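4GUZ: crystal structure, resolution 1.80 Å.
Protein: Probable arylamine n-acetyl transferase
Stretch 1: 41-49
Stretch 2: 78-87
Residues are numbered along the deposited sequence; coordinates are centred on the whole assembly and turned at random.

Stretch 1 (41-49) GHVLNIKWE
Stretch 2 78-87: YCYEHVALFG

Residues 41-45 form the end of a helix that begins earlier in the chain; Ile-46 leaves helical phi/psi (-74/126), and the chain extends through Lys-47 (-76/155), Trp-48 (-124/121) and Glu-49 (-166/164). Stretch 2 is helical from Cys-79 to Gly-87, and the two run in opposite senses: the CA atoms of Glu-49 and Tyr-78 lie 5.5 Å apart, those of Ile-46 and His-82 7.7 Å, and those of His-42 and Phe-86 7.9 Å. The contact buries 477 Å², both sides summed.

Tyr-78 (phi/psi -101/-173, chi1 p) occupies the N-cap position. Its N donates to Glu-81 OE1 at 2.8 Å; although Tyr-78 N is also 3.2 Å from Glu-49 O, the angle is too poor for a hydrogen bond. One water instead links that carbonyl to the helix, donating to Glu-49 O (2.9 Å) and to Glu-81 OE1 (2.7 Å). Tyr-78 CA sits over one face of Trp-48, 4.2 Å from the centroid of the five-membered ring, and Tyr-78 CB packs 3.7 Å from Trp-48 CZ2. The indole, with chi1 t and chi2 103°, thus covers the start of the helix with a broad apolar surface. Cys-79 N lies 3.9 Å from Trp-48 NE1. Glu-81 (chi1 m, chi2 t) uses OE1 to accept from both Tyr-78 N and the water.

His-82 is the centre of the contact, with 101 Å² covered. Its CB points sideways, but chi1 m and chi2 -99° bring the imidazole across. Both histidines are buried, and an imidazole suits this place because its two edge nitrogens can each meet a polar partner. His-82 NE2 donates to Lys-47 O at 2.9 Å, while the Lys-47 CA-to-CB bond points away. His-82 ND1 and His-42 NE2 share a 2.7 Å hydrogen bond in which either could be the donor; the rings meet rim to rim, planes at 66°. Trp-48 CD1 approaches His-82 NE2 to 3.5 Å, the rings near parallel but slid apart, and Ile-46 CG2 reaches His-82 CE1 at 3.4 Å.

The CA-to-CB bond of Val-83 points away; that of Leu-85 (chi1 t, chi2 p) points toward stretch 1, and Leu-85 CD2 lies 4.0 Å from Ile-46 CD1 (chi1 and chi2 m), a buried aliphatic contact. Phe-86 (chi1 t, chi2 77°) directs its ring edge toward the face of His-42 (chi1 t, chi2 108°), centroids 5.3 Å apart and planes at 81°; Phe-86 CD1 lies 3.7 Å from His-42 ND1.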

# COMPACT_ATOMS: atom_id res chain seq x y z
N GLY A 41 -5.47 -11.45 1.92
CA GLY A 41 -4.35 -12.19 1.33
C GLY A 41 -3.31 -11.28 0.69
O GLY A 41 -2.11 -11.53 0.83
N HIS A 42 -3.76 -10.24 -0.02
CA HIS A 42 -2.86 -9.29 -0.71
C HIS A 42 -2.01 -8.55 0.32
O HIS A 42 -0.77 -8.56 0.22
CB HIS A 42 -3.65 -8.30 -1.61
CG HIS A 42 -2.79 -7.25 -2.26
ND1 HIS A 42 -2.52 -7.28 -3.61
CD2 HIS A 42 -2.12 -6.21 -1.70
CE1 HIS A 42 -1.70 -6.27 -3.83
NE2 HIS A 42 -1.43 -5.60 -2.71
N VAL A 43 -2.67 -7.96 1.32
CA VAL A 43 -2.02 -7.15 2.36
C VAL A 43 -1.01 -8.02 3.14
O VAL A 43 0.12 -7.59 3.34
CB VAL A 43 -3.05 -6.44 3.28
CG1 VAL A 43 -2.36 -5.74 4.44
CG2 VAL A 43 -3.88 -5.45 2.48
N LEU A 44 -1.37 -9.26 3.47
CA LEU A 44 -0.49 -10.14 4.22
C LEU A 44 0.72 -10.69 3.42
O LEU A 44 1.79 -10.87 4.01
CB LEU A 44 -1.28 -11.33 4.80
CG LEU A 44 -2.15 -11.02 6.01
CD1 LEU A 44 -3.01 -12.22 6.38
CD2 LEU A 44 -1.31 -10.54 7.21
N ASN A 45 0.57 -10.94 2.11
CA ASN A 45 1.64 -11.60 1.35
C ASN A 45 2.42 -10.71 0.35
O ASN A 45 3.61 -10.94 0.15
CB ASN A 45 1.04 -12.78 0.59
CG ASN A 45 0.48 -13.82 1.53
OD1 ASN A 45 1.22 -14.57 2.17
ND2 ASN A 45 -0.83 -13.89 1.65
N ILE A 46 1.77 -9.71 -0.28
CA ILE A 46 2.52 -8.85 -1.22
C ILE A 46 3.39 -7.94 -0.38
O ILE A 46 2.89 -7.26 0.51
CB ILE A 46 1.61 -8.06 -2.20
CG1 ILE A 46 0.57 -8.99 -2.92
CG2 ILE A 46 2.45 -7.24 -3.19
CD1 ILE A 46 1.12 -9.94 -4.01
N LYS A 47 4.70 -7.93 -0.66
CA LYS A 47 5.67 -7.20 0.15
C LYS A 47 5.60 -5.72 -0.13
O LYS A 47 5.15 -5.31 -1.21
CB LYS A 47 7.07 -7.79 -0.04
CG LYS A 47 7.25 -9.14 0.64
CD LYS A 47 8.35 -9.96 0.01
CE LYS A 47 8.52 -11.33 0.63
NZ LYS A 47 7.32 -12.20 0.49
N TRP A 48 6.02 -4.90 0.85
CA TRP A 48 5.94 -3.45 0.72
C TRP A 48 7.31 -2.83 0.92
O TRP A 48 7.92 -3.00 1.97
CB TRP A 48 4.92 -2.84 1.69
CG TRP A 48 4.43 -1.47 1.28
CD1 TRP A 48 3.24 -1.18 0.70
CD2 TRP A 48 5.17 -0.23 1.34
NE1 TRP A 48 3.14 0.18 0.47
CE2 TRP A 48 4.34 0.77 0.79
CE3 TRP A 48 6.45 0.13 1.80
CZ2 TRP A 48 4.74 2.11 0.72
CZ3 TRP A 48 6.86 1.45 1.69
CH2 TRP A 48 6.00 2.43 1.17
N GLU A 49 7.80 -2.11 -0.10
CA GLU A 49 9.11 -1.45 -0.07
C GLU A 49 9.23 -0.45 -1.22
O GLU A 49 8.46 -0.53 -2.18
CB GLU A 49 10.25 -2.48 -0.13
CG GLU A 49 10.10 -3.44 -1.29
CD GLU A 49 11.29 -3.61 -2.21
OE1 GLU A 49 11.87 -2.59 -2.64
OE2 GLU A 49 11.61 -4.78 -2.53
N TYR A 78 5.65 -0.37 -3.78
CA TYR A 78 4.96 0.65 -3.00
C TYR A 78 3.52 0.83 -3.52
O TYR A 78 3.07 -0.01 -4.30
CB TYR A 78 5.77 1.96 -2.80
CG TYR A 78 6.13 2.85 -3.98
CD1 TYR A 78 5.39 2.82 -5.17
CD2 TYR A 78 7.12 3.82 -3.86
CE1 TYR A 78 5.67 3.70 -6.22
CE2 TYR A 78 7.42 4.69 -4.90
CZ TYR A 78 6.70 4.63 -6.08
OH TYR A 78 7.01 5.51 -7.10
N CYS A 79 2.77 1.83 -3.03
CA CYS A 79 1.33 1.94 -3.30
C CYS A 79 0.92 1.71 -4.76
O CYS A 79 0.02 0.90 -5.00
CB CYS A 79 0.74 3.24 -2.74
SG CYS A 79 1.16 4.75 -3.66
N TYR A 80 1.60 2.36 -5.71
CA TYR A 80 1.22 2.32 -7.11
C TYR A 80 1.45 0.94 -7.73
O TYR A 80 0.67 0.55 -8.59
CB TYR A 80 1.90 3.47 -7.89
CG TYR A 80 1.35 4.82 -7.46
CD1 TYR A 80 -0.02 5.05 -7.41
CD2 TYR A 80 2.20 5.83 -7.01
CE1 TYR A 80 -0.54 6.24 -6.91
CE2 TYR A 80 1.69 7.04 -6.52
CZ TYR A 80 0.33 7.25 -6.51
OH TYR A 80 -0.20 8.42 -6.06
N GLU A 81 2.41 0.17 -7.23
CA GLU A 81 2.64 -1.20 -7.71
C GLU A 81 1.53 -2.11 -7.19
O GLU A 81 0.98 -2.93 -7.94
CB GLU A 81 4.00 -1.70 -7.26
CG GLU A 81 5.12 -1.05 -8.01
CD GLU A 81 6.46 -1.29 -7.35
OE1 GLU A 81 6.76 -0.56 -6.38
OE2 GLU A 81 7.18 -2.22 -7.77
N HIS A 82 1.20 -1.95 -5.89
CA HIS A 82 0.12 -2.68 -5.22
C HIS A 82 -1.23 -2.39 -5.89
O HIS A 82 -2.00 -3.32 -6.15
CB HIS A 82 0.06 -2.27 -3.73
CG HIS A 82 1.07 -2.96 -2.87
ND1 HIS A 82 0.74 -4.05 -2.11
CD2 HIS A 82 2.39 -2.69 -2.70
CE1 HIS A 82 1.85 -4.41 -1.49
NE2 HIS A 82 2.87 -3.62 -1.81
N VAL A 83 -1.55 -1.10 -6.15
CA VAL A 83 -2.83 -0.71 -6.78
C VAL A 83 -2.89 -1.24 -8.24
O VAL A 83 -3.95 -1.74 -8.64
CB VAL A 83 -3.12 0.81 -6.67
CG1 VAL A 83 -4.19 1.27 -7.66
CG2 VAL A 83 -3.55 1.16 -5.25
N ALA A 84 -1.77 -1.21 -8.99
CA ALA A 84 -1.76 -1.76 -10.37
C ALA A 84 -2.15 -3.24 -10.33
O ALA A 84 -3.05 -3.65 -11.05
CB ALA A 84 -0.38 -1.59 -11.01
N LEU A 85 -1.55 -4.02 -9.41
CA LEU A 85 -1.81 -5.43 -9.27
C LEU A 85 -3.22 -5.70 -8.79
O LEU A 85 -3.90 -6.55 -9.36
CB LEU A 85 -0.79 -6.07 -8.31
CG LEU A 85 -0.51 -7.56 -8.49
CD1 LEU A 85 0.11 -7.84 -9.86
CD2 LEU A 85 0.49 -8.02 -7.44
N PHE A 86 -3.67 -4.98 -7.76
CA PHE A 86 -4.99 -5.23 -7.20
C PHE A 86 -6.07 -4.81 -8.17
O PHE A 86 -7.05 -5.54 -8.32
CB PHE A 86 -5.16 -4.55 -5.84
CG PHE A 86 -6.23 -5.16 -4.96
CD1 PHE A 86 -6.00 -6.36 -4.29
CD2 PHE A 86 -7.44 -4.50 -4.74
CE1 PHE A 86 -7.00 -6.93 -3.48
CE2 PHE A 86 -8.43 -5.06 -3.92
CZ PHE A 86 -8.19 -6.27 -3.28
N GLY A 87 -5.84 -3.69 -8.88
CA GLY A 87 -6.73 -3.18 -9.91
C GLY A 87 -6.91 -4.18 -11.03
O GLY A 87 -8.03 -4.41 -11.49
O HOH W 1 8.90 0.30 -4.92